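Insulinase family protease (Yersinia pestis, PDB 3GO9) is of unknown function but belongs to the insulinase (M16) family, whose active members are zinc-dependent peptidases. Local coordinates at residues A[203-215]-A[229-241]. Numbering follows the deposited sequence.
Sequences YQQWYTPDAMTLY and ISKAFSELKGKRT
The guanidinium of R240 slots between W206 and A211: CE3 of the indole edge sits over the centre of one face, 3.5 Å from R240 CZ, while CB of A211 meets the opposite face. Ring and guanidinium planes stand 85° apart, so W206 offers its rim and no parallel stack forms. At the guanidinium edge, R240 NH2 donates to W206 O (2.9 Å), reaching a lone pair of that oxygen within the plane of its carbonyl group; the same nitrogen also bonds the carbonyl of N57, which ties the arginine to a third part of the chain. A bend at chi2 (-64°) turns the arginine chain past the T208 hydroxyl, where NE makes only a weak bond to OG1. The backbone of R240 is held too, its N giving a straight bond (165°) to the syn lone pair of D210 OD2 at 2.9 Å. That carboxylate is fixed from its other oxygen, since T208 OG1 donates to D210 OD1 (2.6 Å), and a water links OD2 to K239 NZ. Farther along, P209 CG packs on L236 CB at 3.7 Å, and L214 CD2 lies against I229 CG1 and F233 CE1. Strand 212-218 and helix 222-233 are thus packed together, and the loop leaving that helix packs back on the turn that leads from helix 196-206 into strand 212-218, within the mixed alpha+beta fold of an M16-type domain.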
loop_
_atom_site.group_PDB
_atom_site.type_symbol
_atom_site.label_atom_id
_atom_site.label_comp_id
_atom_site.label_asym_id
_atom_site.label_seq_id
_atom_site.Cartn_x
_atom_site.Cartn_y
_atom_site.Cartn_z
ATOM N N TYR A 203 1.040 8.637 24.646
ATOM C CA TYR A 203 2.152 9.023 23.794
ATOM C C TYR A 203 3.463 8.431 24.255
ATOM O O TYR A 203 4.226 7.862 23.451
ATOM C CB TYR A 203 2.266 10.520 23.804
ATOM C CG TYR A 203 3.523 11.078 23.200
ATOM C CD1 TYR A 203 3.751 10.980 21.866
ATOM C CD2 TYR A 203 4.427 11.757 23.980
ATOM C CE1 TYR A 203 4.909 11.459 21.274
ATOM C CE2 TYR A 203 5.580 12.290 23.426
ATOM C CZ TYR A 203 5.819 12.150 22.059
ATOM O OH TYR A 203 6.979 12.701 21.530
ATOM N N GLN A 204 3.702 8.501 25.538
ATOM C CA GLN A 204 4.992 7.991 26.079
ATOM C C GLN A 204 5.078 6.475 26.026
ATOM O O GLN A 204 6.150 5.938 25.787
ATOM C CB GLN A 204 5.238 8.515 27.490
ATOM C CG GLN A 204 5.596 9.971 27.425
ATOM C CD GLN A 204 5.640 10.655 28.764
ATOM O OE1 GLN A 204 5.034 10.214 29.734
ATOM N NE2 GLN A 204 6.341 11.787 28.801
ATOM N N GLN A 205 3.951 5.803 26.234
ATOM C CA GLN A 205 3.866 4.351 26.164
ATOM C C GLN A 205 4.158 3.829 24.767
ATOM O O GLN A 205 4.853 2.791 24.589
ATOM C CB GLN A 205 2.483 3.829 26.624
ATOM C CG GLN A 205 2.371 2.319 26.531
ATOM C CD GLN A 205 1.071 1.776 27.136
ATOM O OE1 GLN A 205 0.299 2.503 27.760
ATOM N NE2 GLN A 205 0.824 0.500 26.934
ATOM N N TRP A 206 3.604 4.507 23.753
ATOM C CA TRP A 206 3.584 3.940 22.430
ATOM C C TRP A 206 4.562 4.606 21.458
ATOM O O TRP A 206 4.936 3.978 20.471
ATOM C CB TRP A 206 2.164 3.953 21.875
ATOM C CG TRP A 206 1.253 3.104 22.637
ATOM C CD1 TRP A 206 0.307 3.532 23.504
ATOM C CD2 TRP A 206 1.191 1.667 22.659
ATOM N NE1 TRP A 206 -0.354 2.459 24.076
ATOM C CE2 TRP A 206 0.152 1.307 23.552
ATOM C CE3 TRP A 206 1.885 0.653 22.000
ATOM C CZ2 TRP A 206 -0.205 -0.011 23.791
ATOM C CZ3 TRP A 206 1.520 -0.682 22.236
ATOM C CH2 TRP A 206 0.475 -0.997 23.129
ATOM N N TYR A 207 5.059 5.797 21.743
ATOM C CA TYR A 207 6.088 6.406 20.864
ATOM C C TYR A 207 7.454 6.089 21.459
ATOM O O TYR A 207 8.011 6.888 22.220
ATOM C CB TYR A 207 5.877 7.903 20.698
ATOM C CG TYR A 207 4.936 8.309 19.569
ATOM C CD1 TYR A 207 3.630 7.822 19.484
ATOM C CD2 TYR A 207 5.325 9.254 18.605
ATOM C CE1 TYR A 207 2.787 8.204 18.470
ATOM C CE2 TYR A 207 4.491 9.662 17.580
ATOM C CZ TYR A 207 3.201 9.127 17.501
ATOM O OH TYR A 207 2.359 9.554 16.469
ATOM N N THR A 208 7.924 4.879 21.142
ATOM C CA THR A 208 9.220 4.365 21.582
ATOM C C THR A 208 10.106 4.116 20.341
ATOM O O THR A 208 9.579 3.774 19.257
ATOM C CB THR A 208 9.069 3.084 22.437
ATOM O OG1 THR A 208 8.385 2.082 21.692
ATOM C CG2 THR A 208 8.186 3.392 23.709
ATOM N N PRO A 209 11.443 4.279 20.463
ATOM C CA PRO A 209 12.320 4.269 19.273
ATOM C C PRO A 209 12.356 2.931 18.591
ATOM O O PRO A 209 12.583 2.843 17.377
ATOM C CB PRO A 209 13.691 4.691 19.801
ATOM C CG PRO A 209 13.582 4.592 21.327
ATOM C CD PRO A 209 12.118 4.844 21.626
ATOM N N ASP A 210 12.143 1.862 19.383
ATOM C CA ASP A 210 12.105 0.522 18.823
ATOM C C ASP A 210 10.897 0.238 17.935
ATOM O O ASP A 210 10.863 -0.807 17.250
ATOM C CB ASP A 210 12.231 -0.524 19.961
ATOM C CG ASP A 210 11.077 -0.481 20.941
ATOM O OD1 ASP A 210 10.509 0.607 21.158
ATOM O OD2 ASP A 210 10.789 -1.556 21.561
ATOM N N ALA A 211 9.919 1.157 17.920
ATOM C CA ALA A 211 8.749 1.063 17.088
ATOM C C ALA A 211 8.794 2.079 15.940
ATOM O O ALA A 211 7.768 2.301 15.323
ATOM C CB ALA A 211 7.523 1.280 17.909
HETATM N N MSE A 212 9.976 2.623 15.645
HETATM C CA MSE A 212 10.112 3.693 14.642
HETATM C C MSE A 212 11.135 3.366 13.578
HETATM O O MSE A 212 12.199 2.823 13.870
HETATM C CB MSE A 212 10.530 5.013 15.277
HETATM C CG MSE A 212 9.566 5.456 16.366
HETATM SE SE MSE A 212 10.055 7.191 17.028
HETATM C CE MSE A 212 8.598 7.433 18.306
ATOM N N THR A 213 10.824 3.774 12.358
ATOM C CA THR A 213 11.779 3.731 11.250
ATOM C C THR A 213 11.687 5.015 10.469
ATOM O O THR A 213 10.575 5.402 10.010
ATOM C CB THR A 213 11.532 2.580 10.286
ATOM O OG1 THR A 213 11.473 1.322 11.016
ATOM C CG2 THR A 213 12.580 2.488 9.230
ATOM N N LEU A 214 12.854 5.628 10.270
ATOM C CA LEU A 214 12.953 6.783 9.389
ATOM C C LEU A 214 13.489 6.383 8.019
ATOM O O LEU A 214 14.489 5.655 7.945
ATOM C CB LEU A 214 13.894 7.832 9.990
ATOM C CG LEU A 214 14.140 9.084 9.148
ATOM C CD1 LEU A 214 12.946 10.007 9.071
ATOM C CD2 LEU A 214 15.383 9.847 9.690
ATOM N N TYR A 215 12.813 6.819 6.961
ATOM C CA TYR A 215 13.272 6.565 5.615
ATOM C C TYR A 215 13.566 7.898 4.940
ATOM O O TYR A 215 12.846 8.861 5.128
ATOM C CB TYR A 215 12.181 5.883 4.751
ATOM C CG TYR A 215 11.633 4.587 5.295
ATOM C CD1 TYR A 215 12.050 3.370 4.744
ATOM C CD2 TYR A 215 10.687 4.582 6.268
ATOM C CE1 TYR A 215 11.557 2.153 5.253
ATOM C CE2 TYR A 215 10.209 3.409 6.788
ATOM C CZ TYR A 215 10.652 2.195 6.241
ATOM O OH TYR A 215 10.125 0.987 6.738
ATOM N N ILE A 229 21.045 11.991 11.601
ATOM C CA ILE A 229 19.964 11.107 12.126
ATOM C C ILE A 229 20.342 10.603 13.513
ATOM O O ILE A 229 19.517 10.611 14.435
ATOM C CB ILE A 229 19.697 9.942 11.165
ATOM C CG1 ILE A 229 18.993 10.452 9.896
ATOM C CG2 ILE A 229 18.935 8.758 11.867
ATOM C CD1 ILE A 229 19.057 9.443 8.740
ATOM N N SER A 230 21.568 10.146 13.686
ATOM C CA SER A 230 22.009 9.707 15.023
ATOM C C SER A 230 21.878 10.787 16.072
ATOM O O SER A 230 21.357 10.561 17.169
ATOM C CB SER A 230 23.462 9.256 14.941
ATOM O OG SER A 230 23.829 8.688 16.175
ATOM N N LYS A 231 22.284 11.981 15.751
ATOM C CA LYS A 231 22.232 13.089 16.710
ATOM C C LYS A 231 20.796 13.507 17.029
ATOM O O LYS A 231 20.506 13.902 18.151
ATOM C CB LYS A 231 23.046 14.289 16.214
ATOM C CG LYS A 231 24.542 13.978 15.945
ATOM C CD LYS A 231 25.344 15.233 15.619
ATOM C CE LYS A 231 26.842 14.953 15.520
ATOM N NZ LYS A 231 27.248 14.314 14.275
ATOM N N ALA A 232 19.874 13.396 16.060
ATOM C CA ALA A 232 18.470 13.744 16.248
ATOM C C ALA A 232 17.707 12.739 17.066
ATOM O O ALA A 232 16.855 13.150 17.847
ATOM C CB ALA A 232 17.783 13.988 14.915
ATOM N N PHE A 233 17.982 11.443 16.864
ATOM C CA PHE A 233 17.097 10.412 17.378
ATOM C C PHE A 233 17.698 9.489 18.435
ATOM O O PHE A 233 16.998 8.616 18.926
ATOM C CB PHE A 233 16.528 9.568 16.237
ATOM C CG PHE A 233 15.655 10.361 15.256
ATOM C CD1 PHE A 233 16.168 10.769 14.054
ATOM C CD2 PHE A 233 14.372 10.754 15.606
ATOM C CE1 PHE A 233 15.413 11.507 13.185
ATOM C CE2 PHE A 233 13.588 11.479 14.707
ATOM C CZ PHE A 233 14.125 11.839 13.508
ATOM N N SER A 234 18.986 9.627 18.732
ATOM C CA SER A 234 19.616 8.652 19.633
ATOM C C SER A 234 19.219 8.823 21.110
ATOM O O SER A 234 19.460 7.896 21.917
ATOM C CB SER A 234 21.139 8.661 19.477
ATOM O OG SER A 234 21.679 9.923 19.875
ATOM N N GLU A 235 18.637 9.955 21.443
ATOM C CA GLU A 235 18.259 10.251 22.807
ATOM C C GLU A 235 16.838 9.766 23.145
ATOM O O GLU A 235 16.449 9.741 24.325
ATOM C CB GLU A 235 18.548 11.750 23.057
ATOM C CG GLU A 235 18.132 12.319 24.390
ATOM C CD GLU A 235 18.792 11.677 25.572
ATOM O OE1 GLU A 235 19.978 11.272 25.496
ATOM O OE2 GLU A 235 18.032 11.631 26.546
ATOM N N LEU A 236 16.060 9.273 22.158
ATOM C CA LEU A 236 14.712 8.780 22.420
ATOM C C LEU A 236 14.795 7.628 23.399
ATOM O O LEU A 236 15.768 6.880 23.385
ATOM C CB LEU A 236 14.053 8.299 21.145
ATOM C CG LEU A 236 13.867 9.375 20.068
ATOM C CD1 LEU A 236 13.290 8.708 18.837
ATOM C CD2 LEU A 236 12.944 10.468 20.602
ATOM N N LYS A 237 13.794 7.551 24.261
ATOM C CA LYS A 237 13.744 6.534 25.331
ATOM C C LYS A 237 12.484 5.651 25.231
ATOM O O LYS A 237 11.483 5.978 24.625
ATOM C CB LYS A 237 13.733 7.233 26.707
ATOM C CG LYS A 237 15.042 7.831 27.131
ATOM C CD LYS A 237 14.866 8.994 28.111
ATOM C CE LYS A 237 14.334 10.240 27.431
ATOM N NZ LYS A 237 15.367 10.946 26.613
ATOM N N GLY A 238 12.555 4.497 25.865
ATOM C CA GLY A 238 11.411 3.610 25.957
ATOM C C GLY A 238 11.574 2.409 25.072
ATOM O O GLY A 238 12.406 2.393 24.167
ATOM N N LYS A 239 10.846 1.337 25.414
ATOM C CA LYS A 239 10.926 0.086 24.688
ATOM C C LYS A 239 9.559 -0.547 24.871
ATOM O O LYS A 239 8.934 -0.402 25.957
ATOM C CB LYS A 239 12.038 -0.813 25.257
ATOM C CG LYS A 239 12.360 -2.075 24.500
ATOM C CD LYS A 239 13.424 -2.907 25.243
ATOM C CE LYS A 239 13.492 -4.319 24.678
ATOM N NZ LYS A 239 13.892 -4.323 23.235
ATOM N N ARG A 240 9.097 -1.210 23.830
ATOM C CA ARG A 240 7.861 -1.969 23.857
ATOM C C ARG A 240 8.002 -3.279 24.628
ATOM O O ARG A 240 8.856 -4.075 24.322
ATOM C CB ARG A 240 7.500 -2.405 22.447
ATOM C CG ARG A 240 7.218 -1.314 21.554
ATOM C CD ARG A 240 6.011 -0.597 22.022
ATOM N NE ARG A 240 5.547 0.397 21.091
ATOM C CZ ARG A 240 4.737 0.250 20.038
ATOM N NH1 ARG A 240 4.225 -0.873 19.629
ATOM N NH2 ARG A 240 4.410 1.330 19.385
ATOM N N THR A 241 7.104 -3.570 25.547
ATOM C CA THR A 241 7.156 -4.916 26.141
ATOM C C THR A 241 6.663 -6.087 25.227
ATOM O O THR A 241 7.163 -7.221 25.392
ATOM C CB THR A 241 6.483 -5.021 27.485
ATOM O OG1 THR A 241 5.166 -5.523 27.285
ATOM C CG2 THR A 241 6.507 -3.678 28.272
HETATM O O HOH W 1 5.944 0.960 26.103
HETATM O O HOH W 2 12.099 -3.835 21.563
#